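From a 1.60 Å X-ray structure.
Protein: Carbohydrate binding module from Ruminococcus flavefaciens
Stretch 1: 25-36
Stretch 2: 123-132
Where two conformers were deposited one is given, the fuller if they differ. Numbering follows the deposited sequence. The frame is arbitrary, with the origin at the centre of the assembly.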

# COMPACT_ATOMS: atom_id res chain seq x y z
N MSE A 25 9.14 -4.48 0.53
CA MSE A 25 8.17 -3.36 0.46
C MSE A 25 8.23 -2.70 -0.92
O MSE A 25 9.29 -2.29 -1.40
CB MSE A 25 8.40 -2.30 1.53
CG MSE A 25 8.38 -2.88 2.94
SE MSE A 25 8.12 -1.59 4.38
CE MSE A 25 6.17 -1.56 4.39
N ILE A 26 7.07 -2.60 -1.53
CA ILE A 26 6.96 -1.99 -2.87
C ILE A 26 6.38 -0.59 -2.73
O ILE A 26 5.31 -0.38 -2.15
CB ILE A 26 6.11 -2.83 -3.81
CG1 ILE A 26 6.74 -4.22 -3.95
CG2 ILE A 26 6.04 -2.13 -5.16
CD1 ILE A 26 5.77 -5.32 -4.28
N GLY A 27 7.16 0.39 -3.23
CA GLY A 27 6.85 1.79 -3.05
C GLY A 27 6.13 2.46 -4.22
O GLY A 27 6.42 2.14 -5.38
N PHE A 28 5.23 3.40 -3.88
CA PHE A 28 4.55 4.27 -4.84
C PHE A 28 4.61 5.70 -4.36
O PHE A 28 4.25 6.00 -3.21
CB PHE A 28 3.11 3.83 -5.07
CG PHE A 28 2.98 2.40 -5.48
CD1 PHE A 28 3.11 2.05 -6.83
CD2 PHE A 28 2.76 1.41 -4.54
CE1 PHE A 28 3.02 0.74 -7.22
CE2 PHE A 28 2.68 0.09 -4.94
CZ PHE A 28 2.81 -0.23 -6.27
N SER A 29 5.12 6.59 -5.21
CA SER A 29 5.24 8.00 -4.86
C SER A 29 3.85 8.65 -4.79
O SER A 29 3.03 8.50 -5.71
CB SER A 29 6.12 8.76 -5.88
OG SER A 29 7.44 8.21 -6.00
N TYR A 30 3.58 9.41 -3.73
CA TYR A 30 2.29 10.10 -3.63
C TYR A 30 2.05 11.07 -4.81
O TYR A 30 0.90 11.25 -5.22
CB TYR A 30 2.15 10.84 -2.31
CG TYR A 30 1.86 9.92 -1.13
CD1 TYR A 30 0.65 9.18 -1.04
CD2 TYR A 30 2.76 9.84 -0.06
CE1 TYR A 30 0.37 8.36 0.06
CE2 TYR A 30 2.47 9.04 1.04
CZ TYR A 30 1.29 8.31 1.11
OH TYR A 30 1.00 7.52 2.23
N LYS A 31 3.11 11.65 -5.35
CA LYS A 31 2.94 12.56 -6.47
C LYS A 31 2.28 11.89 -7.70
O LYS A 31 1.63 12.58 -8.52
CB LYS A 31 4.27 13.23 -6.84
CG LYS A 31 5.31 12.31 -7.41
CD LYS A 31 6.50 13.09 -7.96
CE LYS A 31 7.76 12.21 -8.03
NZ LYS A 31 8.97 13.03 -8.34
N ASP A 32 2.39 10.56 -7.81
CA ASP A 32 1.78 9.83 -8.92
C ASP A 32 0.25 9.86 -8.85
O ASP A 32 -0.42 9.69 -9.90
CB ASP A 32 2.23 8.38 -8.99
CG ASP A 32 3.73 8.20 -9.39
OD1 ASP A 32 4.47 9.17 -9.57
OD2 ASP A 32 4.15 7.04 -9.53
N PHE A 33 -0.29 10.07 -7.65
CA PHE A 33 -1.75 10.12 -7.46
C PHE A 33 -2.36 11.49 -7.75
O PHE A 33 -3.52 11.58 -8.10
CB PHE A 33 -2.12 9.76 -6.02
CG PHE A 33 -1.83 8.33 -5.63
CD1 PHE A 33 -0.55 7.95 -5.22
CD2 PHE A 33 -2.83 7.37 -5.66
CE1 PHE A 33 -0.27 6.64 -4.87
CE2 PHE A 33 -2.57 6.07 -5.27
CZ PHE A 33 -1.30 5.69 -4.89
N GLY A 34 -1.60 12.56 -7.54
CA GLY A 34 -2.11 13.92 -7.72
C GLY A 34 -2.80 14.51 -6.50
O GLY A 34 -3.51 15.51 -6.62
N ILE A 35 -2.59 13.87 -5.35
CA ILE A 35 -3.14 14.28 -4.05
C ILE A 35 -2.60 15.63 -3.56
O ILE A 35 -1.40 15.91 -3.70
CB ILE A 35 -2.95 13.15 -2.98
CG1 ILE A 35 -3.64 13.50 -1.66
CG2 ILE A 35 -1.49 12.83 -2.73
CD1 ILE A 35 -3.79 12.32 -0.74
N SER A 36 -3.50 16.45 -3.01
CA SER A 36 -3.13 17.71 -2.38
C SER A 36 -2.76 17.50 -0.90
O SER A 36 -3.28 16.61 -0.22
CB SER A 36 -4.32 18.70 -2.44
OG SER A 36 -4.14 19.83 -1.59
N THR A 123 -0.02 -9.61 -9.90
CA THR A 123 0.05 -8.24 -10.43
C THR A 123 -0.70 -7.26 -9.54
O THR A 123 -1.83 -7.55 -9.08
CB THR A 123 -0.52 -8.17 -11.87
OG1 THR A 123 0.21 -9.07 -12.72
CG2 THR A 123 -0.38 -6.76 -12.46
N ILE A 124 -0.05 -6.14 -9.26
CA ILE A 124 -0.71 -4.98 -8.61
C ILE A 124 -1.41 -4.21 -9.72
O ILE A 124 -0.77 -3.45 -10.52
CB ILE A 124 0.30 -4.09 -7.83
CG1 ILE A 124 0.96 -4.92 -6.72
CG2 ILE A 124 -0.39 -2.85 -7.24
CD1 ILE A 124 2.10 -4.19 -6.02
N ASP A 125 -2.72 -4.40 -9.79
CA ASP A 125 -3.51 -3.75 -10.84
C ASP A 125 -3.83 -2.29 -10.55
O ASP A 125 -3.80 -1.45 -11.47
CB ASP A 125 -4.81 -4.52 -11.07
CG ASP A 125 -4.57 -5.95 -11.58
OD1 ASP A 125 -3.76 -6.15 -12.51
OD2 ASP A 125 -5.24 -6.86 -11.07
N SER A 126 -4.15 -1.99 -9.29
CA SER A 126 -4.38 -0.62 -8.89
C SER A 126 -4.09 -0.39 -7.40
O SER A 126 -4.10 -1.33 -6.62
CB SER A 126 -5.80 -0.18 -9.23
OG SER A 126 -6.79 -0.94 -8.57
N VAL A 127 -3.81 0.88 -7.06
CA VAL A 127 -3.69 1.34 -5.69
C VAL A 127 -4.64 2.53 -5.57
O VAL A 127 -4.63 3.43 -6.41
CB VAL A 127 -2.24 1.72 -5.30
CG1 VAL A 127 -2.21 2.14 -3.83
CG2 VAL A 127 -1.27 0.57 -5.59
N VAL A 128 -5.48 2.51 -4.52
CA VAL A 128 -6.53 3.49 -4.29
C VAL A 128 -6.35 4.17 -2.94
O VAL A 128 -6.16 3.50 -1.93
CB VAL A 128 -7.93 2.85 -4.35
CG1 VAL A 128 -9.03 3.89 -4.22
CG2 VAL A 128 -8.12 2.12 -5.68
N LEU A 129 -6.37 5.50 -2.94
CA LEU A 129 -6.42 6.29 -1.71
C LEU A 129 -7.84 6.80 -1.52
O LEU A 129 -8.42 7.42 -2.44
CB LEU A 129 -5.44 7.46 -1.79
CG LEU A 129 -3.99 7.18 -2.16
CD1 LEU A 129 -3.18 8.50 -2.19
CD2 LEU A 129 -3.35 6.20 -1.19
N LYS A 130 -8.43 6.50 -0.37
CA LYS A 130 -9.72 7.08 0.03
C LYS A 130 -9.47 8.21 1.03
O LYS A 130 -8.63 8.08 1.91
CB LYS A 130 -10.60 6.00 0.67
CG LYS A 130 -10.92 4.80 -0.24
CD LYS A 130 -11.94 3.86 0.40
CE LYS A 130 -12.36 2.74 -0.55
NZ LYS A 130 -13.54 1.97 -0.06
N LEU A 131 -10.21 9.31 0.90
CA LEU A 131 -9.99 10.50 1.70
C LEU A 131 -11.14 10.81 2.64
O LEU A 131 -12.27 10.41 2.39
CB LEU A 131 -9.84 11.70 0.76
CG LEU A 131 -8.89 11.54 -0.40
CD1 LEU A 131 -8.88 12.78 -1.27
CD2 LEU A 131 -7.49 11.23 0.10
N GLU A 132 -10.82 11.63 3.64
CA GLU A 132 -11.71 12.09 4.69
C GLU A 132 -12.22 13.44 4.23
O GLU A 132 -13.26 13.55 3.61
CB GLU A 132 -10.86 12.32 5.94
CG GLU A 132 -11.54 12.15 7.29
CD GLU A 132 -10.80 12.88 8.39
OE1 GLU A 132 -9.70 12.43 8.79
OE2 GLU A 132 -11.32 13.93 8.83

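No hydrogen bond crosses this contact, although both partners include β-strands: strands 25-29 and 123-131 run 10.5 Å apart at closest approach, their directions 59° apart, too distant for backbone pairing. Side chains do nearly all the packing, with one backbone carbonyl, V127 O, also in contact, and together they bury 421 Å² summed over both sides.

From V127 to L131 the second stretch follows the plainest strand rule. V127, L129 and L131 point toward the partner, while V128 between them points away. I124 also faces inward, but D125 and S126 both separate it from V127, so the strict alternation breaks there; D125, with phi/psi of -79/-41°, departs from extended geometry. On the first stretch I26 and F28 face inward, with G27 between them out of reach.

Two aromatic rings organise the packing. F28 receives V127 over one face, CG2 lying 4.2 Å from the ring centroid, and meets I124 at its edge, CZ to CD1 of I124 at 4.0 Å. I26 extends this apolar patch, its CD1 4.2 Å from I124 CD1. F33 takes L129 over one face, with L129 CD1 3.8 Å from the ring centroid, while its edge approaches the V127 backbone, F33 CE2 to V127 O at 3.5 Å. A flat ring thus offers a broad surface to a branched aliphatic group and a thin rim to a neighbour.

L129 is the hub, with the largest covered area. Its CD1 also lies 4.1 Å from Y30 CD1 and 4.1 Å from I35 CD1. Y30's CB points sideways, but its ring comes nearer, leaving the hydroxyl to bond elsewhere in the structure. I35, extended in a tt rotamer, reaches L131 as well, CD1 to CD2 at 3.9 Å.

Between F33 and I35, G34 adopts phi/psi of 87/15°, where a CB would jam against the preceding carbonyl; glycine suits the turn.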